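Local coordinates for ABC transporter, substrate binding protein (PDB 3C9H), which probably captures a solute in the periplasm and delivers it to an ABC importer, and carries a bound magnesium ion in the crystal, at residues T147-P152 / V159-R164; A137-H142 / A153-F158; E66-L69 / D75-V78; K79-D82 / K86-D89. All blocks are in the same frame, centred on the assembly; numbering follows the deposited sequence.

Interaction 1: T147-P152 / V159-R164; sequences TTEKPP and VDYLER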
loop_
_atom_site.group_PDB
_atom_site.type_symbol
_atom_site.label_atom_id
_atom_site.label_comp_id
_atom_site.label_asym_id
_atom_site.label_seq_id
_atom_site.Cartn_x
_atom_site.Cartn_y
_atom_site.Cartn_z
ATOM N N THR A 147 5.530 -6.379 -28.113
ATOM C CA THR A 147 5.705 -7.560 -28.929
ATOM C C THR A 147 7.029 -7.620 -29.691
ATOM O O THR A 147 7.479 -8.713 -29.940
ATOM C CB THR A 147 4.521 -7.741 -29.841
ATOM O OG1 THR A 147 4.210 -6.484 -30.457
ATOM C CG2 THR A 147 3.284 -8.241 -28.976
ATOM N N THR A 148 7.646 -6.498 -30.070
ATOM C CA THR A 148 8.999 -6.568 -30.699
ATOM C C THR A 148 10.109 -6.073 -29.785
ATOM O O THR A 148 11.271 -6.017 -30.176
ATOM C CB THR A 148 9.113 -5.838 -32.071
ATOM O OG1 THR A 148 8.786 -4.457 -31.911
ATOM C CG2 THR A 148 8.206 -6.477 -33.123
ATOM N N GLU A 149 9.754 -5.724 -28.559
ATOM C CA GLU A 149 10.744 -5.356 -27.576
ATOM C C GLU A 149 10.191 -5.618 -26.202
ATOM O O GLU A 149 9.013 -5.377 -25.952
ATOM C CB GLU A 149 11.102 -3.894 -27.733
ATOM C CG GLU A 149 12.358 -3.493 -27.017
ATOM C CD GLU A 149 12.472 -1.985 -26.924
ATOM O OE1 GLU A 149 12.049 -1.290 -27.892
ATOM O OE2 GLU A 149 12.957 -1.506 -25.871
ATOM N N LYS A 150 11.026 -6.142 -25.324
ATOM C CA LYS A 150 10.574 -6.469 -23.976
ATOM C C LYS A 150 10.438 -5.182 -23.137
ATOM O O LYS A 150 11.069 -4.165 -23.442
ATOM C CB LYS A 150 11.475 -7.523 -23.324
ATOM C CG LYS A 150 12.920 -7.138 -23.073
ATOM C CD LYS A 150 13.620 -8.322 -22.378
ATOM C CE LYS A 150 15.153 -8.164 -22.276
ATOM N NZ LYS A 150 15.680 -6.740 -22.227
ATOM N N PRO A 151 9.585 -5.201 -22.097
ATOM C CA PRO A 151 9.447 -3.951 -21.351
ATOM C C PRO A 151 10.690 -3.614 -20.535
ATOM O O PRO A 151 11.514 -4.496 -20.288
ATOM C CB PRO A 151 8.254 -4.224 -20.439
ATOM C CG PRO A 151 8.264 -5.671 -20.224
ATOM C CD PRO A 151 8.711 -6.259 -21.548
ATOM N N PRO A 152 10.827 -2.331 -20.123
ATOM C CA PRO A 152 11.955 -1.882 -19.307
ATOM C C PRO A 152 11.930 -2.550 -17.935
ATOM O O PRO A 152 10.854 -2.793 -17.402
ATOM C CB PRO A 152 11.744 -0.369 -19.214
ATOM C CG PRO A 152 10.282 -0.165 -19.451
ATOM C CD PRO A 152 9.866 -1.238 -20.392
ATOM N N VAL A 159 13.348 5.136 -18.838
ATOM C CA VAL A 159 13.584 6.464 -19.411
ATOM C C VAL A 159 14.010 6.349 -20.874
ATOM O O VAL A 159 13.477 7.057 -21.734
ATOM C CB VAL A 159 14.628 7.247 -18.592
ATOM C CG1 VAL A 159 15.090 8.502 -19.337
ATOM C CG2 VAL A 159 14.056 7.625 -17.199
ATOM N N ASP A 160 14.941 5.443 -21.148
ATOM C CA ASP A 160 15.374 5.158 -22.530
ATOM C C ASP A 160 14.216 4.722 -23.429
ATOM O O ASP A 160 14.104 5.200 -24.552
ATOM C CB ASP A 160 16.478 4.098 -22.541
ATOM C CG ASP A 160 17.138 3.943 -23.918
ATOM O OD1 ASP A 160 17.436 4.970 -24.577
ATOM O OD2 ASP A 160 17.360 2.788 -24.341
ATOM N N TYR A 161 13.360 3.827 -22.947
ATOM C CA TYR A 161 12.197 3.391 -23.734
ATOM C C TYR A 161 11.282 4.579 -24.067
ATOM O O TYR A 161 10.832 4.726 -25.204
ATOM C CB TYR A 161 11.391 2.296 -23.005
ATOM C CG TYR A 161 10.064 1.973 -23.667
ATOM C CD1 TYR A 161 9.957 0.958 -24.623
ATOM C CD2 TYR A 161 8.920 2.702 -23.362
ATOM C CE1 TYR A 161 8.724 0.671 -25.248
ATOM C CE2 TYR A 161 7.695 2.428 -23.978
ATOM C CZ TYR A 161 7.600 1.408 -24.911
ATOM O OH TYR A 161 6.365 1.148 -25.501
ATOM N N LEU A 162 11.003 5.412 -23.063
ATOM C CA LEU A 162 10.183 6.605 -23.249
ATOM C C LEU A 162 10.751 7.517 -24.330
ATOM O O LEU A 162 10.009 8.065 -25.140
ATOM C CB LEU A 162 10.077 7.396 -21.938
ATOM C CG LEU A 162 9.297 6.737 -20.801
ATOM C CD1 LEU A 162 9.259 7.689 -19.606
ATOM C CD2 LEU A 162 7.891 6.294 -21.256
ATOM N N GLU A 163 12.070 7.669 -24.315
ATOM C CA GLU A 163 12.773 8.504 -25.288
ATOM C C GLU A 163 12.746 7.870 -26.682
ATOM O O GLU A 163 12.344 8.517 -27.643
ATOM C CB GLU A 163 14.201 8.821 -24.804
ATOM C CG GLU A 163 14.180 9.896 -23.697
ATOM C CD GLU A 163 15.454 9.996 -22.830
ATOM O OE1 GLU A 163 16.465 9.292 -23.092
ATOM O OE2 GLU A 163 15.425 10.802 -21.862
ATOM N N ARG A 164 13.103 6.600 -26.792
ATOM C CA ARG A 164 13.069 5.925 -28.090
ATOM C C ARG A 164 11.670 5.788 -28.698
ATOM O O ARG A 164 11.561 5.679 -29.913
ATOM C CB ARG A 164 13.783 4.569 -28.017
ATOM C CG ARG A 164 15.274 4.718 -27.730
ATOM C CD ARG A 164 16.030 3.394 -27.724
ATOM N NE ARG A 164 15.560 2.542 -26.641
ATOM C CZ ARG A 164 14.652 1.574 -26.767
ATOM N NH1 ARG A 164 14.089 1.288 -27.933
ATOM N NH2 ARG A 164 14.295 0.894 -25.695
#

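Interaction 2: A137-H142 / A153-F158; sequences AVFVYH and ATRAEF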
loop_
_atom_site.group_PDB
_atom_site.type_symbol
_atom_site.label_atom_id
_atom_site.label_comp_id
_atom_site.label_asym_id
_atom_site.label_seq_id
_atom_site.Cartn_x
_atom_site.Cartn_y
_atom_site.Cartn_z
ATOM N N ALA A 137 6.544 -2.137 -4.984
ATOM C CA ALA A 137 6.148 -1.183 -6.021
ATOM C C ALA A 137 6.815 -1.607 -7.320
ATOM O O ALA A 137 8.075 -1.605 -7.425
ATOM C CB ALA A 137 6.604 0.180 -5.666
ATOM N N VAL A 138 5.990 -1.915 -8.312
ATOM C CA VAL A 138 6.444 -2.606 -9.522
ATOM C C VAL A 138 6.072 -1.845 -10.791
ATOM O O VAL A 138 5.249 -0.923 -10.769
ATOM C CB VAL A 138 5.829 -4.025 -9.603
ATOM C CG1 VAL A 138 6.149 -4.816 -8.346
ATOM C CG2 VAL A 138 4.285 -3.950 -9.866
ATOM N N PHE A 139 6.693 -2.243 -11.895
ATOM C CA PHE A 139 6.270 -1.778 -13.209
ATOM C C PHE A 139 5.170 -2.722 -13.683
ATOM O O PHE A 139 5.216 -3.918 -13.437
ATOM C CB PHE A 139 7.387 -1.832 -14.267
ATOM C CG PHE A 139 8.652 -1.057 -13.950
ATOM C CD1 PHE A 139 8.747 -0.172 -12.883
ATOM C CD2 PHE A 139 9.758 -1.210 -14.765
ATOM C CE1 PHE A 139 9.926 0.539 -12.646
ATOM C CE2 PHE A 139 10.947 -0.485 -14.539
ATOM C CZ PHE A 139 11.026 0.383 -13.482
ATOM N N VAL A 140 4.225 -2.170 -14.421
ATOM C CA VAL A 140 3.245 -2.945 -15.112
ATOM C C VAL A 140 3.280 -2.528 -16.581
ATOM O O VAL A 140 3.694 -1.408 -16.922
ATOM C CB VAL A 140 1.829 -2.811 -14.485
ATOM C CG1 VAL A 140 1.824 -3.377 -13.070
ATOM C CG2 VAL A 140 1.351 -1.352 -14.489
ATOM N N TYR A 141 2.902 -3.453 -17.452
ATOM C CA TYR A 141 2.881 -3.160 -18.888
ATOM C C TYR A 141 1.738 -3.882 -19.568
ATOM O O TYR A 141 1.241 -4.891 -19.054
ATOM C CB TYR A 141 4.222 -3.514 -19.557
ATOM C CG TYR A 141 4.604 -4.982 -19.561
ATOM C CD1 TYR A 141 4.470 -5.760 -20.716
ATOM C CD2 TYR A 141 5.105 -5.593 -18.419
ATOM C CE1 TYR A 141 4.821 -7.115 -20.709
ATOM C CE2 TYR A 141 5.469 -6.912 -18.414
ATOM C CZ TYR A 141 5.309 -7.674 -19.557
ATOM O OH TYR A 141 5.674 -8.989 -19.527
ATOM N N HIS A 142 1.345 -3.347 -20.717
ATOM C CA HIS A 142 0.364 -3.955 -21.601
ATOM C C HIS A 142 1.099 -4.920 -22.556
ATOM O O HIS A 142 1.769 -4.496 -23.482
ATOM C CB HIS A 142 -0.355 -2.847 -22.361
ATOM C CG HIS A 142 -1.411 -3.332 -23.305
ATOM N ND1 HIS A 142 -2.538 -4.008 -22.886
ATOM C CD2 HIS A 142 -1.529 -3.202 -24.642
ATOM C CE1 HIS A 142 -3.295 -4.285 -23.928
ATOM N NE2 HIS A 142 -2.708 -3.804 -25.005
ATOM N N ALA A 153 13.113 -2.902 -17.419
ATOM C CA ALA A 153 13.264 -3.614 -16.148
ATOM C C ALA A 153 14.027 -2.803 -15.088
ATOM O O ALA A 153 14.201 -3.259 -13.962
ATOM C CB ALA A 153 13.973 -4.943 -16.381
ATOM N N THR A 154 14.482 -1.615 -15.458
ATOM C CA THR A 154 15.152 -0.700 -14.567
ATOM C C THR A 154 14.660 0.695 -14.903
ATOM O O THR A 154 14.026 0.914 -15.943
ATOM C CB THR A 154 16.698 -0.724 -14.739
ATOM O OG1 THR A 154 17.054 -0.123 -15.987
ATOM C CG2 THR A 154 17.262 -2.131 -14.642
ATOM N N ARG A 155 14.985 1.646 -14.044
ATOM C CA ARG A 155 14.613 3.029 -14.260
ATOM C C ARG A 155 15.359 3.668 -15.439
ATOM O O ARG A 155 14.781 4.441 -16.175
ATOM C CB ARG A 155 14.791 3.817 -12.956
ATOM C CG ARG A 155 13.595 3.564 -12.029
ATOM C CD ARG A 155 13.905 3.746 -10.593
ATOM N NE ARG A 155 12.795 3.293 -9.755
ATOM C CZ ARG A 155 12.648 2.052 -9.301
ATOM N NH1 ARG A 155 11.610 1.759 -8.547
ATOM N NH2 ARG A 155 13.540 1.110 -9.569
ATOM N N ALA A 156 16.634 3.334 -15.601
ATOM C CA ALA A 156 17.384 3.722 -16.799
ATOM C C ALA A 156 16.694 3.238 -18.067
ATOM O O ALA A 156 16.511 4.024 -19.002
ATOM C CB ALA A 156 18.803 3.190 -16.748
ATOM N N GLU A 157 16.309 1.962 -18.100
ATOM C CA GLU A 157 15.612 1.384 -19.262
ATOM C C GLU A 157 14.246 2.007 -19.506
ATOM O O GLU A 157 13.794 2.114 -20.649
ATOM C CB GLU A 157 15.442 -0.138 -19.117
ATOM C CG GLU A 157 16.726 -0.905 -19.267
ATOM C CD GLU A 157 16.562 -2.417 -19.136
ATOM O OE1 GLU A 157 15.434 -2.913 -19.096
ATOM O OE2 GLU A 157 17.585 -3.121 -19.088
ATOM N N PHE A 158 13.571 2.383 -18.425
ATOM C CA PHE A 158 12.262 2.995 -18.533
ATOM C C PHE A 158 12.404 4.315 -19.287
ATOM O O PHE A 158 11.666 4.575 -20.237
ATOM C CB PHE A 158 11.696 3.249 -17.128
ATOM C CG PHE A 158 10.197 3.414 -17.069
ATOM C CD1 PHE A 158 9.390 2.389 -16.548
ATOM C CD2 PHE A 158 9.596 4.590 -17.465
ATOM C CE1 PHE A 158 7.984 2.539 -16.451
ATOM C CE2 PHE A 158 8.193 4.773 -17.382
ATOM C CZ PHE A 158 7.380 3.743 -16.883
HETATM O O HOH W 1 10.198 0.013 -6.636
#

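Interaction 3: E66-L69 / D75-V78; sequences EDML and DRIV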
loop_
_atom_site.group_PDB
_atom_site.type_symbol
_atom_site.label_atom_id
_atom_site.label_comp_id
_atom_site.label_asym_id
_atom_site.label_seq_id
_atom_site.Cartn_x
_atom_site.Cartn_y
_atom_site.Cartn_z
ATOM N N GLU A 66 -14.917 0.512 5.669
ATOM C CA GLU A 66 -14.769 1.696 4.838
ATOM C C GLU A 66 -13.434 1.718 4.107
ATOM O O GLU A 66 -12.360 1.838 4.708
ATOM C CB GLU A 66 -14.938 2.989 5.663
ATOM C CG GLU A 66 -16.175 3.004 6.519
ATOM C CD GLU A 66 -16.784 4.401 6.708
ATOM O OE1 GLU A 66 -16.429 5.354 5.967
ATOM O OE2 GLU A 66 -17.652 4.528 7.602
ATOM N N ASP A 67 -13.534 1.622 2.787
ATOM C CA ASP A 67 -12.424 1.603 1.854
ATOM C C ASP A 67 -12.237 3.049 1.405
ATOM O O ASP A 67 -13.098 3.642 0.760
ATOM C CB ASP A 67 -12.776 0.627 0.709
ATOM C CG ASP A 67 -11.822 0.659 -0.473
ATOM O OD1 ASP A 67 -10.862 1.459 -0.524
ATOM O OD2 ASP A 67 -12.053 -0.157 -1.388
ATOM N N MET A 68 -11.088 3.598 1.746
ATOM C CA MET A 68 -10.787 4.976 1.495
ATOM C C MET A 68 -9.297 5.195 1.224
ATOM O O MET A 68 -8.456 4.336 1.535
ATOM C CB MET A 68 -11.288 5.848 2.671
ATOM C CG MET A 68 -10.498 5.808 3.958
ATOM S SD MET A 68 -11.258 6.645 5.419
ATOM C CE MET A 68 -12.564 5.503 5.734
ATOM N N LEU A 69 -8.978 6.341 0.652
ATOM C CA LEU A 69 -7.572 6.713 0.394
ATOM C C LEU A 69 -6.797 6.872 1.692
ATOM O O LEU A 69 -7.364 7.288 2.715
ATOM C CB LEU A 69 -7.485 7.988 -0.433
ATOM C CG LEU A 69 -7.948 7.938 -1.890
ATOM C CD1 LEU A 69 -8.008 9.368 -2.464
ATOM C CD2 LEU A 69 -7.022 7.050 -2.752
ATOM N N ASP A 75 -6.583 11.960 7.772
ATOM C CA ASP A 75 -7.367 13.173 8.004
ATOM C C ASP A 75 -8.615 12.933 8.836
ATOM O O ASP A 75 -8.960 13.729 9.727
ATOM C CB ASP A 75 -7.787 13.809 6.678
ATOM C CG ASP A 75 -6.659 14.466 5.965
ATOM O OD1 ASP A 75 -5.599 14.692 6.584
ATOM O OD2 ASP A 75 -6.840 14.775 4.767
ATOM N N ARG A 76 -9.309 11.851 8.553
ATOM C CA ARG A 76 -10.549 11.558 9.235
ATOM C C ARG A 76 -10.354 11.167 10.699
ATOM O O ARG A 76 -11.089 11.613 11.583
ATOM C CB ARG A 76 -11.267 10.452 8.510
ATOM C CG ARG A 76 -12.614 10.128 9.080
ATOM C CD ARG A 76 -13.522 9.554 8.007
ATOM N NE ARG A 76 -14.625 8.857 8.657
ATOM C CZ ARG A 76 -15.431 7.999 8.073
ATOM N NH1 ARG A 76 -15.238 7.661 6.807
ATOM N NH2 ARG A 76 -16.377 7.401 8.804
ATOM N N ILE A 77 -9.361 10.330 10.960
ATOM C CA ILE A 77 -9.069 9.946 12.330
ATOM C C ILE A 77 -8.661 11.177 13.163
ATOM O O ILE A 77 -9.122 11.347 14.302
ATOM C CB ILE A 77 -7.994 8.825 12.384
ATOM C CG1 ILE A 77 -8.616 7.505 11.905
ATOM C CG2 ILE A 77 -7.419 8.707 13.814
ATOM C CD1 ILE A 77 -7.656 6.348 11.740
ATOM N N VAL A 78 -7.822 12.030 12.594
ATOM C CA VAL A 78 -7.404 13.272 13.278
ATOM C C VAL A 78 -8.614 14.195 13.537
ATOM O O VAL A 78 -8.792 14.707 14.636
ATOM C CB VAL A 78 -6.332 14.045 12.483
ATOM C CG1 VAL A 78 -6.076 15.491 13.120
ATOM C CG2 VAL A 78 -5.033 13.268 12.434
#

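Interaction 4: K79-D82 / K86-D89; sequences KETD and KTAD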
loop_
_atom_site.group_PDB
_atom_site.type_symbol
_atom_site.label_atom_id
_atom_site.label_comp_id
_atom_site.label_asym_id
_atom_site.label_seq_id
_atom_site.Cartn_x
_atom_site.Cartn_y
_atom_site.Cartn_z
ATOM N N LYS A 79 -9.421 14.421 12.516
ATOM C CA LYS A 79 -10.610 15.268 12.646
ATOM C C LYS A 79 -11.630 14.765 13.644
ATOM O O LYS A 79 -12.119 15.533 14.468
ATOM C CB LYS A 79 -11.293 15.438 11.308
ATOM C CG LYS A 79 -10.625 16.462 10.481
ATOM C CD LYS A 79 -11.335 16.636 9.155
ATOM C CE LYS A 79 -10.429 17.270 8.082
ATOM N NZ LYS A 79 -10.724 16.599 6.763
ATOM N N GLU A 80 -11.958 13.484 13.564
ATOM C CA GLU A 80 -12.929 12.889 14.458
ATOM C C GLU A 80 -12.425 12.882 15.895
ATOM O O GLU A 80 -13.152 13.255 16.804
ATOM C CB GLU A 80 -13.330 11.480 14.006
ATOM C CG GLU A 80 -14.199 11.509 12.746
ATOM C CD GLU A 80 -14.439 10.145 12.090
ATOM O OE1 GLU A 80 -13.746 9.147 12.413
ATOM O OE2 GLU A 80 -15.348 10.077 11.216
ATOM N N THR A 81 -11.172 12.493 16.087
ATOM C CA THR A 81 -10.585 12.459 17.408
ATOM C C THR A 81 -10.556 13.879 17.993
ATOM O O THR A 81 -11.009 14.081 19.107
ATOM C CB THR A 81 -9.162 11.862 17.399
ATOM O OG1 THR A 81 -9.199 10.535 16.847
ATOM C CG2 THR A 81 -8.595 11.794 18.842
ATOM N N ASP A 82 -10.064 14.843 17.228
ATOM C CA ASP A 82 -9.956 16.231 17.688
ATOM C C ASP A 82 -11.328 16.801 18.079
ATOM O O ASP A 82 -11.431 17.623 19.008
ATOM C CB ASP A 82 -9.325 17.131 16.614
ATOM C CG ASP A 82 -7.811 16.939 16.464
ATOM O OD1 ASP A 82 -7.158 16.231 17.272
ATOM O OD2 ASP A 82 -7.264 17.511 15.501
ATOM N N LYS A 86 -16.099 9.679 18.530
ATOM C CA LYS A 86 -15.476 8.398 18.307
ATOM C C LYS A 86 -15.024 8.253 16.838
ATOM O O LYS A 86 -15.419 9.013 15.943
ATOM C CB LYS A 86 -16.376 7.258 18.828
ATOM C CG LYS A 86 -16.524 7.282 20.412
ATOM C CD LYS A 86 -15.186 6.984 21.144
ATOM C CE LYS A 86 -15.078 7.507 22.571
ATOM N NZ LYS A 86 -13.626 7.776 22.934
ATOM N N THR A 87 -14.146 7.294 16.606
ATOM C CA THR A 87 -13.587 7.076 15.282
ATOM C C THR A 87 -13.547 5.564 15.035
ATOM O O THR A 87 -14.146 4.796 15.780
ATOM C CB THR A 87 -12.201 7.813 15.134
ATOM O OG1 THR A 87 -11.811 7.896 13.759
ATOM C CG2 THR A 87 -11.067 7.140 15.928
ATOM N N ALA A 88 -12.849 5.142 13.992
ATOM C CA ALA A 88 -12.737 3.718 13.645
ATOM C C ALA A 88 -12.141 2.911 14.798
ATOM O O ALA A 88 -11.399 3.437 15.645
ATOM C CB ALA A 88 -11.864 3.549 12.393
ATOM N N ASP A 89 -12.445 1.619 14.799
ATOM C CA ASP A 89 -11.887 0.699 15.764
ATOM C C ASP A 89 -10.533 0.124 15.296
ATOM O O ASP A 89 -9.750 -0.374 16.122
ATOM C CB ASP A 89 -12.887 -0.425 15.993
ATOM C CG ASP A 89 -14.253 0.096 16.445
ATOM O OD1 ASP A 89 -14.263 1.018 17.268
ATOM O OD2 ASP A 89 -15.303 -0.382 15.972
#

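Interaction 1: T147-P152 / V159-R164
The loop 147-152 runs past one side of the last turns of helix 155-164, and the backbones come nearest at Pro152 and Tyr161, whose CA atoms are 6.9 Å apart. Glu149 and Arg164 carry the polar part of the contact. They form an end-on, two-pronged salt bridge. The short arm runs from Arg164 NH2 to Glu149 OE2 at 2.8 Å. The longer arm joins Arg164 NH1 and Glu149 OE1 at 3.3 Å and is nearly straight, with an N-H...O angle of 171°. Both oxygens are met on their syn sides. The two planes are twisted 40° apart: the nitrogens sit out of the carboxylate plane, while the oxygens stay near the guanidinium plane. Glu149 reaches across because its CG is anti to the backbone N (chi1 -165°) and the chain stays extended from there. Arg164 bends at chi3 to meet it.

The loop is the connection from strand 135-142 to helix 155-164, in a chain of the periplasmic solute-binding family. The salt bridge ties the middle of this connection to the C-terminal end of the helix. Asp160, one turn earlier on the helix, takes the remaining guanidinium nitrogen: Arg164 NE lies 2.9 Å from Asp160 OD2 and approaches from above that carboxylate's plane. Three charged groups thus form one network, and two acids fix the rotation of the guanidinium.

The apolar part is small. Pro152 adds a loose contact, its CG 4.5 Å from Tyr161 CB. The Tyr161 ring turns an edge to the carboxylate, its CD1 4.1 Å from Glu149 OE2. Phe146 and His165 also pack against this ring.

Interaction 2: A137-H142 / A153-F158
Phe139 on strand 135-142 packs against the start of helix 155-164, where Phe158 and Arg155 meet it. This is strand-to-helix core packing in a solute-binding protein fold. The two phenylalanines form a T-shaped, edge-to-face pair. Phe158 supplies the edge and Phe139 the face, with centroids 5.2 Å apart and planes at 73°. Phe158 CD1 sits over the rim of the Phe139 ring, 3.8 Å from its CE2. A chi1 of -159° swings the Phe158 ring toward the strand.

The edge of the Phe139 ring meets the backbone at the helix start, with CE2 3.7 Å from Thr154 O. Thr154 is the N-cap: its OG1 accepts from Glu157 N at 3.1 Å. Glu157 returns the link, as its OE1 accepts from Ala153 N. These bonds fix the turn against which the ring packs.

Arg155 passes the ring with its aliphatic part, CG lying 4.3 Å from Phe139 CZ. Its NE hydrogen-bonds the hydroxyl of Tyr232. NH2 forms a salt bridge with Asp256 and a hydrogen bond to the carbonyl of Tyr257, whose ring makes a cation-pi contact. A water bridges back to the strand, accepting from Arg155 NH1 at 2.9 Å and donating to Ala137 O at 2.8 Å.

Interaction 3: E66-L69 / D75-V78
The guanidinium of Arg76 meets the carboxylate of Glu66 at its edge, while the methyl of Met68 comes in obliquely. The carboxylate and guanidinium planes stand 63° apart, so the two groups do not lie flat against each other. One bond does most of the work: Arg76 NH1 to Glu66 OE1, 2.7 Å, with an N-H...O angle of 154°. NH1 approaches from above the carboxylate plane. A second arm, from Arg76 NH2 to Glu66 OE2, is weak and doubtful.

Met68 CE lies 3.6 Å from Arg76 NH1. The thioether chain bends at chi3 (71°), which turns the methyl toward the guanidinium. Arg76 spans the gap because its chain is extended from CG to NE.

The contact joins strand 62-67 and the residues just after it to helix 70-82 of this periplasmic binding protein. The helix begins after a short link, with Leu69 at its N-cap. The side chain of Met68 is about 8 Å from the bound magnesium ion, and about 6 Å from that of Ser41, one of its ligands.

Arg76 NE makes a further salt bridge to Glu80, one turn along the helix. The arginine therefore lies between two acids, and would be expected to stabilise both carboxylates in their charged form, including the buried Glu66.

Interaction 4: K79-D82 / K86-D89
Glu80 and Thr87 join the last turn of helix 70-82 to the loop that leads into strand 90-93. It is a helix-to-strand connection in the solute-binding protein fold, and the chain doubles back so that the loop passes beside the helix it has just left. The CA atoms of Glu80 and Thr87 are 5.9 Å apart, and those of Thr81 and Lys86 are 6.4 Å apart.

The polar part is one hydrogen bond. Thr87 OG1 donates to Glu80 OE1 over 2.7 Å, and meets the oxygen nearly along its C-O axis. With chi1 at -165°, Thr87 directs its hydroxyl at the helix. Glu80 brings its carboxylate across with a chain extended beyond CG. The same OE1 also takes a hydrogen bond from the hydroxyl of Tyr39, on strand 35-40. The other oxygen, OE2, is already engaged by Arg76. Both carboxylate oxygens therefore have partners, and three side chains hold the group in place. The nearby arginine probably favours the charged form of Glu80.

The rest is van der Waals contact. Glu80 CB rests 3.8 Å from Lys86 O. The same CB is 4.0 Å from Thr87 CB. The CB of Lys86 points away from the helix, and it is the backbone carbonyl that makes the contact.

Thr81 adds a lighter touch beside this. Its hydroxyl is hydrogen-bonded to the carbonyl of Ile77 within the helix, and the same OG1 lies 4.0 Å from Thr87 CG2.

From the N terminus, interaction 3 comes first. It closes the short passage from strand 62-67 into helix 70-82. Interaction 4 takes up the helix where interaction 3 leaves it and closes the turn from its end toward strand 90-93. The two touch where Ile77 packs on Thr87. Much later, interactions 2 and 1 cross, since their segments alternate. Interaction 2 ties strand 135-142 to the start of helix 155-164, and interaction 1 ties the intervening loop to the helix end. They touch through Pro151 and Pro152. The two pairs lie on opposite sides of the chain's centre.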